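Local coordinates for protein purine nucleoside phosphorylase (Grouper iridovirus, PDB 3KHS) that probably catalyses the phosphorolysis of purine nucleosides to the free base and ribose 1-phosphate, a step of purine nucleoside salvage, at residues B[33-38]-B[270-275]; B[24-29]-B[274-279]; B[74-79]-B[103-108]. All coordinates share one frame; numbering follows the deposited sequence.

Contact 1 (B[33-38]-B[270-275]); sequences GKIGDS and ALVKLV
Ile-35 and Ser-38 bring the short helical turn that follows strand 24-28 up against Val-272 and Lys-273 on helix 257-279, which packs on the sheet of this phosphorylase-superfamily α/β fold. The contact is small, burying 148 Å² in all, and rests on side-chain packing.

Its inner half is apolar. Val-272 faces the turn, and Ile-35 reaches across to it with the tip of its longer branch, CD1 lying 4.2 Å from Val-272 CG2. Branched aliphatic side chains suit this buried position, where Ile-35 also leans on Thr-269 one turn back along the helix.

The turn itself is held by backbone bonds three residues apart, Gly-36 N to Gly-33 O (2.7 Å) and Asp-37 N to Lys-34 O (3.0 Å). This spacing puts Ile-35 and Ser-38 on the helix side of the turn, Ser-38 directed at the helix and Ile-35 reaching it through CD1.

Nearer the surface a polar group packs on a hydrocarbon chain. Lys-273 starts with CG beside its backbone N (chi1 -64°) and runs on extended (chi2 -176°), which brings CG and CD to the small Ser-38 side chain. The hydroxyl meets methylenes here: Ser-38 OG stands 3.5 Å from Lys-273 CD, and Ser-38 CB 4.0 Å from that same carbon.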
ATOM      1  N   GLY B  33      23.662 -14.695 -10.476  1.00 53.08           N
ATOM      2  CA  GLY B  33      24.921 -13.972 -10.545  1.00 53.31           C
ATOM      3  C   GLY B  33      25.856 -14.417 -11.657  1.00 54.22           C
ATOM      4  O   GLY B  33      26.444 -13.591 -12.357  1.00 56.26           O
ATOM      5  N   LYS B  34      25.999 -15.724 -11.827  1.00 53.21           N
ATOM      6  CA  LYS B  34      26.881 -16.265 -12.855  1.00 55.68           C
ATOM      7  C   LYS B  34      26.801 -15.509 -14.184  1.00 51.55           C
ATOM      8  O   LYS B  34      27.759 -15.481 -14.931  1.00 54.62           O
ATOM      9  CB  LYS B  34      26.565 -17.748 -13.081  1.00 59.44           C
ATOM     10  CG  LYS B  34      26.831 -18.652 -11.884  1.00 63.10           C
ATOM     11  CD  LYS B  34      28.245 -19.240 -11.895  1.00 71.03           C
ATOM     12  CE  LYS B  34      28.438 -20.231 -10.733  1.00 74.29           C
ATOM     13  NZ  LYS B  34      29.774 -20.927 -10.723  1.00 75.69           N
ATOM     14  N   ILE B  35      25.657 -14.900 -14.470  1.00 49.38           N
ATOM     15  CA  ILE B  35      25.481 -14.164 -15.709  1.00 50.42           C
ATOM     16  C   ILE B  35      26.623 -13.170 -15.918  1.00 53.31           C
ATOM     17  O   ILE B  35      27.030 -12.905 -17.047  1.00 53.71           O
ATOM     18  CB  ILE B  35      24.161 -13.354 -15.694  1.00 50.04           C
ATOM     19  CG1 ILE B  35      22.957 -14.270 -15.522  1.00 44.88           C
ATOM     20  CG2 ILE B  35      24.020 -12.562 -16.980  1.00 53.18           C
ATOM     21  CD1 ILE B  35      21.623 -13.528 -15.643  1.00 50.28           C
ATOM     22  N   GLY B  36      27.121 -12.623 -14.811  1.00 54.53           N
ATOM     23  CA  GLY B  36      28.184 -11.637 -14.856  1.00 55.14           C
ATOM     24  C   GLY B  36      29.529 -12.108 -15.367  1.00 58.49           C
ATOM     25  O   GLY B  36      30.279 -11.324 -15.947  1.00 58.81           O
ATOM     26  N   ASP B  37      29.845 -13.379 -15.144  1.00 59.17           N
ATOM     27  CA  ASP B  37      31.106 -13.936 -15.597  1.00 61.08           C
ATOM     28  C   ASP B  37      31.174 -13.856 -17.114  1.00 62.79           C
ATOM     29  O   ASP B  37      32.238 -14.008 -17.702  1.00 63.53           O
ATOM     30  CB  ASP B  37      31.228 -15.401 -15.184  1.00 61.82           C
ATOM     31  CG  ASP B  37      30.986 -15.620 -13.702  1.00 67.80           C
ATOM     32  OD1 ASP B  37      31.282 -14.695 -12.893  1.00 67.13           O
ATOM     33  OD2 ASP B  37      30.510 -16.733 -13.358  1.00 63.96           O
ATOM     34  N   SER B  38      30.035 -13.616 -17.744  1.00 59.57           N
ATOM     35  CA  SER B  38      29.984 -13.522 -19.189  1.00 62.03           C
ATOM     36  C   SER B  38      30.623 -12.259 -19.760  1.00 61.87           C
ATOM     37  O   SER B  38      30.837 -12.163 -20.968  1.00 60.14           O
ATOM     38  CB  SER B  38      28.539 -13.599 -19.656  1.00 61.76           C
ATOM     39  OG  SER B  38      28.035 -14.894 -19.415  1.00 74.47           O
ATOM     40  N   ALA B 270      22.912 -18.263 -21.003  1.00 42.92           N
ATOM     41  CA  ALA B 270      22.906 -18.486 -22.440  1.00 40.13           C
ATOM     42  C   ALA B 270      21.858 -17.605 -23.107  1.00 42.51           C
ATOM     43  O   ALA B 270      22.132 -16.943 -24.116  1.00 48.48           O
ATOM     44  CB  ALA B 270      22.619 -19.945 -22.733  1.00 42.67           C
ATOM     45  N   LEU B 271      20.653 -17.600 -22.545  1.00 40.68           N
ATOM     46  CA  LEU B 271      19.552 -16.796 -23.085  1.00 40.46           C
ATOM     47  C   LEU B 271      19.912 -15.313 -23.169  1.00 39.98           C
ATOM     48  O   LEU B 271      19.704 -14.675 -24.194  1.00 41.96           O
ATOM     49  CB  LEU B 271      18.288 -16.970 -22.223  1.00 37.34           C
ATOM     50  CG  LEU B 271      17.027 -16.134 -22.554  1.00 43.10           C
ATOM     51  CD1 LEU B 271      16.585 -16.386 -23.961  1.00 42.84           C
ATOM     52  CD2 LEU B 271      15.879 -16.486 -21.622  1.00 40.55           C
ATOM     53  N   VAL B 272      20.437 -14.766 -22.077  1.00 40.08           N
ATOM     54  CA  VAL B 272      20.827 -13.363 -22.027  1.00 38.93           C
ATOM     55  C   VAL B 272      21.905 -13.037 -23.074  1.00 41.87           C
ATOM     56  O   VAL B 272      21.836 -11.998 -23.735  1.00 39.97           O
ATOM     57  CB  VAL B 272      21.346 -12.976 -20.576  1.00 37.30           C
ATOM     58  CG1 VAL B 272      21.885 -11.547 -20.555  1.00 30.21           C
ATOM     59  CG2 VAL B 272      20.198 -13.058 -19.573  1.00 30.90           C
ATOM     60  N   LYS B 273      22.891 -13.928 -23.223  1.00 43.36           N
ATOM     61  CA  LYS B 273      23.962 -13.719 -24.190  1.00 45.10           C
ATOM     62  C   LYS B 273      23.423 -13.692 -25.612  1.00 46.52           C
ATOM     63  O   LYS B 273      23.724 -12.764 -26.378  1.00 47.80           O
ATOM     64  CB  LYS B 273      25.036 -14.799 -24.052  1.00 42.48           C
ATOM     65  CG  LYS B 273      25.739 -14.755 -22.710  1.00 45.47           C
ATOM     66  CD  LYS B 273      26.884 -15.766 -22.581  1.00 46.48           C
ATOM     67  CE  LYS B 273      27.947 -15.567 -23.659  1.00 53.21           C
ATOM     68  NZ  LYS B 273      29.121 -16.477 -23.457  1.00 51.26           N
ATOM     69  N   LEU B 274      22.604 -14.684 -25.959  1.00 45.78           N
ATOM     70  CA  LEU B 274      22.041 -14.739 -27.305  1.00 47.16           C
ATOM     71  C   LEU B 274      21.190 -13.505 -27.564  1.00 46.67           C
ATOM     72  O   LEU B 274      21.163 -12.988 -28.678  1.00 46.95           O
ATOM     73  CB  LEU B 274      21.186 -15.999 -27.500  1.00 48.13           C
ATOM     74  CG  LEU B 274      21.273 -16.726 -28.858  1.00 51.59           C
ATOM     75  CD1 LEU B 274      20.073 -17.654 -28.966  1.00 44.54           C
ATOM     76  CD2 LEU B 274      21.297 -15.739 -30.049  1.00 38.82           C
ATOM     77  N   VAL B 275      20.499 -13.035 -26.532  1.00 47.63           N
ATOM     78  CA  VAL B 275      19.631 -11.862 -26.657  1.00 49.58           C
ATOM     79  C   VAL B 275      20.478 -10.616 -26.931  1.00 49.63           C
ATOM     80  O   VAL B 275      20.105  -9.740 -27.714  1.00 46.29           O
ATOM     81  CB  VAL B 275      18.787 -11.651 -25.355  1.00 44.97           C
ATOM     82  CG1 VAL B 275      18.135 -10.294 -25.357  1.00 42.29           C
ATOM     83  CG2 VAL B 275      17.717 -12.719 -25.258  1.00 39.47           C
TER

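Contact 2 (B[24-29]-B[274-279]); sequences LGIVCG and LVIEKI
Leu-24 and Ile-276 meet at their methyl ends, Leu-24 CD2 lying 3.5 Å from Ile-276 CD1, and these two residues have the most surface buried in the contact. Leu-24 starts its strand facing the helix. Its CG is swung away from the backbone N (chi1 175°), which carries both methyls out from the sheet, and the two branches divide the work. CD2 takes Ile-276, while CD1 lies 3.8 Å from CD1 of Ile-279, the next inward-facing residue of the helix; the Leu-24 and Ile-279 side chains cross at about a right angle.

Ile-276 is extended beyond CB (chi2 179°), and a chain of that length lets its CD1 reach a second strand residue, Ile-26, whose own CD1 is 4.0 Å away. Leu-24 and Ile-26 can both meet one helix because they are two apart in a strand and so share a face of the sheet. All four residues are buried, and aliphatic side chains suit an interface made by methyl and methylene groups.

The strand and the 274-279 part of helix 257-279 run nearly antiparallel (162°), the axes of these short segments approaching to 11.4 Å. A helix laid along an inner parallel strand, with leucine and isoleucine filling the interface, is the layered packing of an α/β fold.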
ATOM      1  N   LEU B  24      24.501  -1.198 -22.719  1.00 38.39           N
ATOM      2  CA  LEU B  24      23.511  -2.162 -22.276  1.00 40.99           C
ATOM      3  C   LEU B  24      23.718  -2.497 -20.802  1.00 38.34           C
ATOM      4  O   LEU B  24      24.850  -2.699 -20.344  1.00 42.30           O
ATOM      5  CB  LEU B  24      23.578  -3.462 -23.079  1.00 41.75           C
ATOM      6  CG  LEU B  24      22.608  -4.508 -22.501  1.00 39.66           C
ATOM      7  CD1 LEU B  24      21.534  -4.825 -23.503  1.00 34.47           C
ATOM      8  CD2 LEU B  24      23.362  -5.740 -22.111  1.00 38.17           C
ATOM      9  N   GLY B  25      22.621  -2.569 -20.062  1.00 35.43           N
ATOM     10  CA  GLY B  25      22.717  -2.894 -18.647  1.00 35.79           C
ATOM     11  C   GLY B  25      22.062  -4.220 -18.282  1.00 34.47           C
ATOM     12  O   GLY B  25      21.097  -4.653 -18.905  1.00 35.99           O
ATOM     13  N   ILE B  26      22.583  -4.873 -17.256  1.00 36.22           N
ATOM     14  CA  ILE B  26      22.032  -6.149 -16.815  1.00 39.57           C
ATOM     15  C   ILE B  26      21.878  -6.132 -15.294  1.00 40.84           C
ATOM     16  O   ILE B  26      22.772  -5.671 -14.592  1.00 41.35           O
ATOM     17  CB  ILE B  26      22.967  -7.356 -17.152  1.00 41.12           C
ATOM     18  CG1 ILE B  26      23.389  -7.322 -18.619  1.00 41.95           C
ATOM     19  CG2 ILE B  26      22.253  -8.687 -16.819  1.00 27.12           C
ATOM     20  CD1 ILE B  26      24.499  -8.301 -18.940  1.00 38.70           C
ATOM     21  N   VAL B  27      20.748  -6.639 -14.801  1.00 41.92           N
ATOM     22  CA  VAL B  27      20.487  -6.727 -13.362  1.00 36.15           C
ATOM     23  C   VAL B  27      20.303  -8.216 -13.096  1.00 38.33           C
ATOM     24  O   VAL B  27      19.378  -8.822 -13.640  1.00 40.71           O
ATOM     25  CB  VAL B  27      19.163  -6.023 -12.959  1.00 32.61           C
ATOM     26  CG1 VAL B  27      19.019  -5.997 -11.423  1.00 31.85           C
ATOM     27  CG2 VAL B  27      19.118  -4.630 -13.501  1.00 22.68           C
ATOM     28  N   CYS B  28      21.172  -8.813 -12.283  1.00 34.65           N
ATOM     29  CA  CYS B  28      21.046 -10.230 -11.958  1.00 31.44           C
ATOM     30  C   CYS B  28      20.165 -10.463 -10.734  1.00 39.67           C
ATOM     31  O   CYS B  28      20.427  -9.934  -9.641  1.00 36.30           O
ATOM     32  CB  CYS B  28      22.412 -10.848 -11.672  1.00 31.67           C
ATOM     33  SG  CYS B  28      23.548 -10.666 -13.023  1.00 34.92           S
ATOM     34  N   GLY B  29      19.134 -11.279 -10.911  1.00 39.61           N
ATOM     35  CA  GLY B  29      18.249 -11.578  -9.807  1.00 42.10           C
ATOM     36  C   GLY B  29      18.827 -12.608  -8.865  1.00 41.37           C
ATOM     37  O   GLY B  29      20.031 -12.886  -8.906  1.00 41.96           O
ATOM     38  N   LEU B 274      22.604 -14.684 -25.959  1.00 45.78           N
ATOM     39  CA  LEU B 274      22.041 -14.739 -27.305  1.00 47.16           C
ATOM     40  C   LEU B 274      21.190 -13.505 -27.564  1.00 46.67           C
ATOM     41  O   LEU B 274      21.163 -12.988 -28.678  1.00 46.95           O
ATOM     42  CB  LEU B 274      21.186 -15.999 -27.500  1.00 48.13           C
ATOM     43  CG  LEU B 274      21.273 -16.726 -28.858  1.00 51.59           C
ATOM     44  CD1 LEU B 274      20.073 -17.654 -28.966  1.00 44.54           C
ATOM     45  CD2 LEU B 274      21.297 -15.739 -30.049  1.00 38.82           C
ATOM     46  N   VAL B 275      20.499 -13.035 -26.532  1.00 47.63           N
ATOM     47  CA  VAL B 275      19.631 -11.862 -26.657  1.00 49.58           C
ATOM     48  C   VAL B 275      20.478 -10.616 -26.931  1.00 49.63           C
ATOM     49  O   VAL B 275      20.105  -9.740 -27.714  1.00 46.29           O
ATOM     50  CB  VAL B 275      18.787 -11.651 -25.355  1.00 44.97           C
ATOM     51  CG1 VAL B 275      18.135 -10.294 -25.357  1.00 42.29           C
ATOM     52  CG2 VAL B 275      17.717 -12.719 -25.258  1.00 39.47           C
ATOM     53  N   ILE B 276      21.627 -10.551 -26.276  1.00 49.37           N
ATOM     54  CA  ILE B 276      22.515  -9.426 -26.441  1.00 50.54           C
ATOM     55  C   ILE B 276      23.083  -9.461 -27.859  1.00 55.06           C
ATOM     56  O   ILE B 276      23.312  -8.417 -28.470  1.00 54.19           O
ATOM     57  CB  ILE B 276      23.641  -9.463 -25.375  1.00 46.69           C
ATOM     58  CG1 ILE B 276      23.044  -9.106 -24.007  1.00 43.93           C
ATOM     59  CG2 ILE B 276      24.783  -8.526 -25.763  1.00 42.09           C
ATOM     60  CD1 ILE B 276      24.032  -9.132 -22.842  1.00 37.31           C
ATOM     61  N   GLU B 277      23.295 -10.658 -28.394  1.00 54.61           N
ATOM     62  CA  GLU B 277      23.810 -10.754 -29.752  1.00 55.94           C
ATOM     63  C   GLU B 277      22.795 -10.165 -30.732  1.00 55.09           C
ATOM     64  O   GLU B 277      23.156  -9.360 -31.578  1.00 58.97           O
ATOM     65  CB  GLU B 277      24.110 -12.201 -30.127  1.00 57.93           C
ATOM     66  CG  GLU B 277      24.942 -12.336 -31.386  1.00 59.11           C
ATOM     67  CD  GLU B 277      25.165 -13.784 -31.769  1.00 63.20           C
ATOM     68  OE1 GLU B 277      25.463 -14.601 -30.864  1.00 57.16           O
ATOM     69  OE2 GLU B 277      25.049 -14.102 -32.978  1.00 67.18           O
ATOM     70  N   LYS B 278      21.526 -10.555 -30.614  1.00 53.86           N
ATOM     71  CA  LYS B 278      20.466 -10.037 -31.490  1.00 52.56           C
ATOM     72  C   LYS B 278      20.293  -8.523 -31.346  1.00 56.18           C
ATOM     73  O   LYS B 278      19.857  -7.848 -32.283  1.00 58.78           O
ATOM     74  CB  LYS B 278      19.123 -10.719 -31.183  1.00 44.67           C
ATOM     75  CG  LYS B 278      19.120 -12.206 -31.465  1.00 43.55           C
ATOM     76  CD  LYS B 278      17.927 -12.907 -30.852  1.00 39.26           C
ATOM     77  CE  LYS B 278      17.805 -14.319 -31.382  1.00 40.84           C
ATOM     78  NZ  LYS B 278      17.498 -14.310 -32.863  1.00 41.93           N
ATOM     79  N   ILE B 279      20.613  -7.998 -30.164  1.00 58.14           N
ATOM     80  CA  ILE B 279      20.507  -6.569 -29.892  1.00 56.94           C
ATOM     81  C   ILE B 279      21.602  -5.780 -30.612  1.00 57.24           C
ATOM     82  O   ILE B 279      21.363  -4.673 -31.092  1.00 55.42           O
ATOM     83  CB  ILE B 279      20.623  -6.287 -28.379  1.00 57.42           C
ATOM     84  CG1 ILE B 279      19.443  -6.907 -27.642  1.00 61.64           C
ATOM     85  CG2 ILE B 279      20.666  -4.793 -28.126  1.00 61.71           C
ATOM     86  CD1 ILE B 279      19.479  -6.707 -26.128  1.00 62.76           C
TER

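Contact 3 (B[74-79]-B[103-108])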
ATOM      1  N   SER B  74      29.354  -3.241 -25.059  1.00 45.84           N
ATOM      2  CA  SER B  74      29.850  -2.823 -23.749  1.00 45.04           C
ATOM      3  C   SER B  74      28.649  -2.805 -22.789  1.00 44.01           C
ATOM      4  O   SER B  74      27.627  -2.126 -23.016  1.00 43.31           O
ATOM      5  CB  SER B  74      30.507  -1.448 -23.827  1.00 45.58           C
ATOM      6  OG  SER B  74      29.670  -0.555 -24.524  1.00 53.81           O
ATOM      7  N   CYS B  75      28.778  -3.571 -21.719  1.00 41.58           N
ATOM      8  CA  CYS B  75      27.710  -3.701 -20.741  1.00 42.64           C
ATOM      9  C   CYS B  75      28.173  -3.366 -19.329  1.00 43.19           C
ATOM     10  O   CYS B  75      29.380  -3.387 -19.018  1.00 38.54           O
ATOM     11  CB  CYS B  75      27.190  -5.167 -20.706  1.00 37.37           C
ATOM     12  SG  CYS B  75      26.779  -6.023 -22.274  1.00 36.98           S
ATOM     13  N   VAL B  76      27.181  -3.074 -18.487  1.00 44.30           N
ATOM     14  CA  VAL B  76      27.380  -2.846 -17.062  1.00 41.62           C
ATOM     15  C   VAL B  76      26.413  -3.873 -16.463  1.00 41.66           C
ATOM     16  O   VAL B  76      25.247  -3.929 -16.849  1.00 37.50           O
ATOM     17  CB  VAL B  76      27.006  -1.401 -16.596  1.00 33.67           C
ATOM     18  CG1 VAL B  76      25.641  -1.040 -17.028  1.00 27.79           C
ATOM     19  CG2 VAL B  76      27.085  -1.324 -15.081  1.00 35.04           C
ATOM     20  N   CYS B  77      26.908  -4.705 -15.552  1.00 41.08           N
ATOM     21  CA  CYS B  77      26.088  -5.739 -14.945  1.00 38.89           C
ATOM     22  C   CYS B  77      26.022  -5.642 -13.431  1.00 40.26           C
ATOM     23  O   CYS B  77      27.051  -5.592 -12.762  1.00 37.23           O
ATOM     24  CB  CYS B  77      26.626  -7.113 -15.318  1.00 35.74           C
ATOM     25  SG  CYS B  77      25.845  -8.538 -14.444  1.00 38.88           S
ATOM     26  N   MET B  78      24.797  -5.607 -12.905  1.00 37.92           N
ATOM     27  CA  MET B  78      24.547  -5.561 -11.473  1.00 32.34           C
ATOM     28  C   MET B  78      24.498  -6.992 -10.958  1.00 37.83           C
ATOM     29  O   MET B  78      23.643  -7.768 -11.369  1.00 42.17           O
ATOM     30  CB  MET B  78      23.194  -4.887 -11.185  1.00 37.49           C
ATOM     31  CG  MET B  78      23.218  -3.322 -11.097  1.00 27.94           C
ATOM     32  SD  MET B  78      21.635  -2.554 -10.708  1.00 35.24           S
ATOM     33  CE  MET B  78      21.524  -2.737  -8.943  1.00 19.76           C
ATOM     34  N   LYS B  79      25.434  -7.356 -10.087  1.00 40.86           N
ATOM     35  CA  LYS B  79      25.434  -8.680  -9.481  1.00 40.12           C
ATOM     36  C   LYS B  79      24.785  -8.481  -8.111  1.00 40.96           C
ATOM     37  O   LYS B  79      25.470  -8.316  -7.110  1.00 41.05           O
ATOM     38  CB  LYS B  79      26.862  -9.223  -9.333  1.00 40.60           C
ATOM     39  CG  LYS B  79      27.397  -9.877 -10.609  1.00 39.34           C
ATOM     40  CD  LYS B  79      28.703 -10.604 -10.394  1.00 39.06           C
ATOM     41  CE  LYS B  79      28.507 -11.945  -9.707  1.00 42.86           C
ATOM     42  NZ  LYS B  79      29.732 -12.821  -9.846  1.00 42.77           N
ATOM     43  N   LEU B 103      24.865   6.738 -16.943  1.00 47.19           N
ATOM     44  CA  LEU B 103      26.032   6.113 -17.567  1.00 45.75           C
ATOM     45  C   LEU B 103      25.866   6.044 -19.076  1.00 46.45           C
ATOM     46  O   LEU B 103      26.814   5.725 -19.787  1.00 46.49           O
ATOM     47  CB  LEU B 103      26.217   4.679 -17.077  1.00 39.12           C
ATOM     48  CG  LEU B 103      26.810   4.387 -15.715  1.00 32.96           C
ATOM     49  CD1 LEU B 103      26.752   2.893 -15.479  1.00 35.23           C
ATOM     50  CD2 LEU B 103      28.233   4.864 -15.663  1.00 27.59           C
ATOM     51  N   GLY B 104      24.655   6.313 -19.555  1.00 48.02           N
ATOM     52  CA  GLY B 104      24.395   6.249 -20.981  1.00 45.18           C
ATOM     53  C   GLY B 104      23.784   4.934 -21.446  1.00 47.28           C
ATOM     54  O   GLY B 104      23.715   4.681 -22.656  1.00 43.13           O
ATOM     55  N   VAL B 105      23.337   4.094 -20.507  1.00 44.86           N
ATOM     56  CA  VAL B 105      22.728   2.830 -20.901  1.00 43.87           C
ATOM     57  C   VAL B 105      21.440   3.083 -21.670  1.00 41.38           C
ATOM     58  O   VAL B 105      20.664   3.962 -21.339  1.00 38.13           O
ATOM     59  CB  VAL B 105      22.420   1.912 -19.712  1.00 41.75           C
ATOM     60  CG1 VAL B 105      21.726   0.656 -20.222  1.00 36.72           C
ATOM     61  CG2 VAL B 105      23.705   1.516 -19.009  1.00 38.58           C
ATOM     62  N   LYS B 106      21.227   2.303 -22.720  1.00 48.84           N
ATOM     63  CA  LYS B 106      20.029   2.465 -23.536  1.00 47.63           C
ATOM     64  C   LYS B 106      19.057   1.309 -23.386  1.00 41.26           C
ATOM     65  O   LYS B 106      17.860   1.489 -23.527  1.00 38.71           O
ATOM     66  CB  LYS B 106      20.427   2.677 -25.006  1.00 47.33           C
ATOM     67  CG  LYS B 106      20.965   4.074 -25.244  1.00 53.96           C
ATOM     68  CD  LYS B 106      21.609   4.185 -26.612  1.00 69.65           C
ATOM     69  CE  LYS B 106      22.153   5.591 -26.894  1.00 72.66           C
ATOM     70  NZ  LYS B 106      22.680   5.717 -28.303  1.00 75.03           N
ATOM     71  N   ILE B 107      19.584   0.134 -23.072  1.00 40.48           N
ATOM     72  CA  ILE B 107      18.751  -1.044 -22.894  1.00 42.88           C
ATOM     73  C   ILE B 107      19.108  -1.738 -21.588  1.00 39.47           C
ATOM     74  O   ILE B 107      20.288  -1.864 -21.247  1.00 37.14           O
ATOM     75  CB  ILE B 107      18.945  -2.033 -24.054  1.00 43.73           C
ATOM     76  CG1 ILE B 107      18.499  -1.381 -25.368  1.00 43.62           C
ATOM     77  CG2 ILE B 107      18.173  -3.315 -23.774  1.00 42.27           C
ATOM     78  CD1 ILE B 107      18.891  -2.184 -26.614  1.00 44.64           C
ATOM     79  N   VAL B 108      18.093  -2.161 -20.844  1.00 34.65           N
ATOM     80  CA  VAL B 108      18.346  -2.855 -19.588  1.00 34.24           C
ATOM     81  C   VAL B 108      17.680  -4.243 -19.599  1.00 33.78           C
ATOM     82  O   VAL B 108      16.497  -4.377 -19.918  1.00 32.34           O
ATOM     83  CB  VAL B 108      17.830  -2.040 -18.388  1.00 36.13           C
ATOM     84  CG1 VAL B 108      17.976  -2.849 -17.085  1.00 31.08           C
ATOM     85  CG2 VAL B 108      18.594  -0.717 -18.283  1.00 36.67           C
TER
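Val-76 is the residue of strand 73-79 that meets the 103-108 segment, touching Leu-103 with one methyl and Val-105 with the other. At the start of the segment, Ser-74 uses its hydroxyl to hydrogen-bond to the backbone O of Arg-21, a job that suits a small polar residue at a partly exposed position near the start of the strand. Cys-75 turns away from 103-108 and packs against Leu-24 on the other face of the sheet.

Val-76 then faces the second segment. Its chi1 of 53° sets CG1 between the backbone N and the carbonyl carbon, a crowded position, and leaves CG2 opposite the N, spreading the two methyls toward different partners. CG1 comes within 3.8 Å of Val-105 CG2, the two side chains crossing at about a right angle. CG2 lies 4.2 Å from Leu-103 CD1, the end of a longer side chain that extends from the finish of the preceding helix. Between those partners, Gly-104 takes a positive phi (97°) in a Schellman motif; a side chain there would press on the carbonyl O of Leu-103, so glycine fits, and the reversal lets Leu-103 and Val-105 both face Val-76.

Farther on, Cys-77 returns to the face of Ile-26 and Cys-28. Met-78 is back on the Val-76 side, its flexible thioether chain lying against Pro-96 and Phe-100, and Lys-79 closes the strand with a long, weak ion pair to Asp-37.

The arrangement belongs to a β-α-β crossover in which strand 73-79 leads through helices 90-93 and 95-102 into strand 107-116. Strand 24-28 lies between the two and parallel to both, while Val-76 also packs against Phe-100 of helix 95-102 and beside Leu-65 and Phe-67 of the antiparallel neighbour, strand 64-70.

Contacts 1 and 2 use successive turns of helix 257-279, their centres about 7 Å apart; their segments overlap at Leu-274 and Val-275, although other residues of the helix make the contacts. They also touch directly, Ile-35 CB lying 3.8 Å from Cys-28 SG. Contact 3, about 9 Å from contact 2 between centres, joins it through the sheet: probable hydrogen bonds run from Met-78 N to Ile-26 O (2.6 Å) and from Gly-25 N to Ile-107 O (2.7 Å). Contacts 1 and 3, about 13 Å apart, meet where Gly-36 CA lies 3.9 Å from Cys-77 SG. In relatives, the glycine-rich loop following the strand of contact 2 helps form the phosphate pocket, and the same is probable here.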